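Local atomic coordinates of quinoline 2-oxidoreductase large subunit (Pseudomonas putida, PDB entry 1T3Q), a protein that probably hydroxylates quinoline at carbon 2, as the molybdenum-bearing large subunit of a xanthine dehydrogenase family oxidoreductase with a molybdopterin cytosine dinucleotide cofactor. Residues G424-T429 and L637-H642. Residues are numbered along the deposited sequence; the frame is centred on the assembly and turned at random.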
ATOM      1  N   GLY B 424      -1.448 -45.226  10.565  1.00 24.26           N
ATOM      2  CA  GLY B 424      -0.305 -44.608  11.219  1.00 24.83           C
ATOM      3  C   GLY B 424       0.799 -45.618  11.459  1.00 24.80           C
ATOM      4  O   GLY B 424       0.589 -46.822  11.296  1.00 25.45           O
ATOM      5  N   THR B 425       1.970 -45.135  11.863  1.00 22.75           N
ATOM      6  CA  THR B 425       3.119 -46.002  12.104  1.00 21.65           C
ATOM      7  C   THR B 425       3.549 -46.073  13.566  1.00 21.12           C
ATOM      8  O   THR B 425       4.737 -45.976  13.873  1.00 22.66           O
ATOM      9  CB  THR B 425       4.320 -45.535  11.265  1.00 22.36           C
ATOM     10  OG1 THR B 425       4.475 -44.115  11.408  1.00 22.10           O
ATOM     11  CG2 THR B 425       4.110 -45.875   9.798  1.00 20.01           C
ATOM     12  N   TYR B 426       2.594 -46.265  14.468  1.00 21.45           N
ATOM     13  CA  TYR B 426       2.914 -46.325  15.887  1.00 20.62           C
ATOM     14  C   TYR B 426       3.989 -47.348  16.228  1.00 21.29           C
ATOM     15  O   TYR B 426       5.020 -47.002  16.801  1.00 21.33           O
ATOM     16  CB  TYR B 426       1.661 -46.635  16.712  1.00 22.10           C
ATOM     17  CG  TYR B 426       0.475 -45.726  16.469  1.00 21.36           C
ATOM     18  CD1 TYR B 426       0.630 -44.462  15.894  1.00 19.85           C
ATOM     19  CD2 TYR B 426      -0.804 -46.122  16.853  1.00 21.88           C
ATOM     20  CE1 TYR B 426      -0.465 -43.618  15.712  1.00 22.11           C
ATOM     21  CE2 TYR B 426      -1.900 -45.290  16.678  1.00 22.83           C
ATOM     22  CZ  TYR B 426      -1.728 -44.040  16.108  1.00 22.37           C
ATOM     23  OH  TYR B 426      -2.817 -43.215  15.949  1.00 22.20           O
ATOM     24  N   LEU B 427       3.742 -48.613  15.887  1.00 20.96           N
ATOM     25  CA  LEU B 427       4.698 -49.673  16.182  1.00 20.52           C
ATOM     26  C   LEU B 427       6.046 -49.434  15.520  1.00 20.87           C
ATOM     27  O   LEU B 427       7.086 -49.521  16.172  1.00 21.40           O
ATOM     28  CB  LEU B 427       4.158 -51.041  15.737  1.00 20.26           C
ATOM     29  CG  LEU B 427       5.116 -52.206  16.030  1.00 21.12           C
ATOM     30  CD1 LEU B 427       5.388 -52.276  17.527  1.00 22.19           C
ATOM     31  CD2 LEU B 427       4.523 -53.518  15.540  1.00 21.92           C
ATOM     32  N   GLN B 428       6.030 -49.135  14.227  1.00 20.54           N
ATOM     33  CA  GLN B 428       7.270 -48.906  13.496  1.00 22.38           C
ATOM     34  C   GLN B 428       8.060 -47.733  14.071  1.00 21.79           C
ATOM     35  O   GLN B 428       9.292 -47.721  14.009  1.00 20.29           O
ATOM     36  CB  GLN B 428       6.983 -48.685  12.010  1.00 24.61           C
ATOM     37  CG  GLN B 428       8.222 -48.380  11.183  1.00 31.49           C
ATOM     38  CD  GLN B 428       7.999 -48.538   9.687  1.00 33.54           C
ATOM     39  OE1 GLN B 428       6.889 -48.344   9.184  1.00 34.27           O
ATOM     40  NE2 GLN B 428       9.064 -48.874   8.967  1.00 33.24           N
ATOM     41  N   THR B 429       7.360 -46.756  14.639  1.00 20.11           N
ATOM     42  CA  THR B 429       8.040 -45.607  15.240  1.00 20.10           C
ATOM     43  C   THR B 429       8.831 -46.042  16.474  1.00 18.88           C
ATOM     44  O   THR B 429       9.980 -45.650  16.659  1.00 20.16           O
ATOM     45  CB  THR B 429       7.037 -44.507  15.646  1.00 18.12           C
ATOM     46  OG1 THR B 429       6.544 -43.860  14.467  1.00 17.92           O
ATOM     47  CG2 THR B 429       7.700 -43.481  16.545  1.00 21.35           C
ATOM     48  N   LEU B 637      -4.803 -37.948  11.613  1.00 18.32           N
ATOM     49  CA  LEU B 637      -3.817 -38.180  12.659  1.00 18.49           C
ATOM     50  C   LEU B 637      -2.392 -38.425  12.186  1.00 18.66           C
ATOM     51  O   LEU B 637      -2.142 -39.342  11.414  1.00 20.00           O
ATOM     52  CB  LEU B 637      -4.240 -39.375  13.509  1.00 19.32           C
ATOM     53  CG  LEU B 637      -5.661 -39.343  14.074  1.00 21.21           C
ATOM     54  CD1 LEU B 637      -5.927 -40.612  14.862  1.00 20.05           C
ATOM     55  CD2 LEU B 637      -5.837 -38.109  14.944  1.00 21.39           C
ATOM     56  N   ALA B 638      -1.463 -37.600  12.660  1.00 17.90           N
ATOM     57  CA  ALA B 638      -0.051 -37.774  12.327  1.00 18.56           C
ATOM     58  C   ALA B 638       0.533 -38.472  13.548  1.00 18.21           C
ATOM     59  O   ALA B 638      -0.134 -38.575  14.578  1.00 17.53           O
ATOM     60  CB  ALA B 638       0.618 -36.423  12.116  1.00 18.45           C
ATOM     61  N   ASN B 639       1.768 -38.954  13.456  1.00 15.66           N
ATOM     62  CA  ASN B 639       2.362 -39.627  14.604  1.00 15.41           C
ATOM     63  C   ASN B 639       3.876 -39.600  14.545  1.00 14.95           C
ATOM     64  O   ASN B 639       4.462 -39.223  13.532  1.00 16.45           O
ATOM     65  CB  ASN B 639       1.868 -41.084  14.684  1.00 16.20           C
ATOM     66  CG  ASN B 639       2.444 -41.957  13.583  1.00 16.56           C
ATOM     67  OD1 ASN B 639       3.501 -42.568  13.745  1.00 20.98           O
ATOM     68  ND2 ASN B 639       1.760 -42.004  12.451  1.00 16.31           N
ATOM     69  N   GLY B 640       4.504 -39.992  15.644  1.00 16.11           N
ATOM     70  CA  GLY B 640       5.948 -40.012  15.687  1.00 18.08           C
ATOM     71  C   GLY B 640       6.442 -40.335  17.074  1.00 19.20           C
ATOM     72  O   GLY B 640       5.686 -40.806  17.928  1.00 18.24           O
ATOM     73  N   GLY B 641       7.722 -40.081  17.301  1.00 18.12           N
ATOM     74  CA  GLY B 641       8.303 -40.349  18.596  1.00 19.42           C
ATOM     75  C   GLY B 641       9.556 -39.526  18.790  1.00 19.82           C
ATOM     76  O   GLY B 641      10.155 -39.055  17.824  1.00 20.93           O
ATOM     77  N   HIS B 642       9.937 -39.338  20.047  1.00 20.01           N
ATOM     78  CA  HIS B 642      11.132 -38.586  20.384  1.00 19.37           C
ATOM     79  C   HIS B 642      11.832 -39.283  21.528  1.00 18.89           C
ATOM     80  O   HIS B 642      11.193 -39.907  22.374  1.00 19.29           O
ATOM     81  CB  HIS B 642      10.790 -37.160  20.832  1.00 19.89           C
ATOM     82  CG  HIS B 642      10.065 -36.356  19.803  1.00 20.83           C
ATOM     83  ND1 HIS B 642       8.695 -36.373  19.674  1.00 20.04           N
ATOM     84  CD2 HIS B 642      10.525 -35.529  18.833  1.00 20.91           C
ATOM     85  CE1 HIS B 642       8.339 -35.595  18.666  1.00 19.67           C
ATOM     86  NE2 HIS B 642       9.432 -35.071  18.139  1.00 20.83           N
TER
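Thr425 O, the carbonyl of the N-cap residue of helix 426-437, takes two hydrogen bonds from Thr429, whose side chain also lies against Gly640 and Gly641 of strand 636-649. The backbone N of Thr429 donates to Thr425 O at 2.8 Å as the first turn closes, and Thr429 OG1 donates to the same oxygen at 2.8 Å, from above the carbonyl plane. Thr429 OG1 stands anti to the carbonyl carbon (chi1 -73°), and CG2, anti to the backbone N, rests on bare backbone, 3.4 Å from Gly640 C and 3.5 Å from Gly641 N. Gly641 has no side chain on the face turned to the helix, which lets the first turn come this near.

Asn639, two residues before Gly641 and on the same face, points its CB toward the helix start. Its CG lies between its own backbone N and carbonyl carbon (chi1 71°), and the amide group reaches up beside Thr425 and Gly424. Thr425 OG1 is hydrogen-bonded to Asp665 OD2, on the adjoining strand 655-665. Asn639 CB meets the edge of the Tyr426 ring in its plane, 3.6 Å from CE1; ring and amide planes stand 86° apart. Farther along, Tyr426 OH approaches Leu637 CD1 at 4.2 Å, while His421 meets the ring with its plane about perpendicular.

Strand 636-649 runs antiparallel to both 454-467 and 655-665. The arrangement is alpha/beta packing, the first turn of a helix laid on a sheet face; the strand segment belongs to the molybdopterin cofactor-binding domain, with the Asn639 side chain about 12 Å from the pterin cytosine dinucleotide.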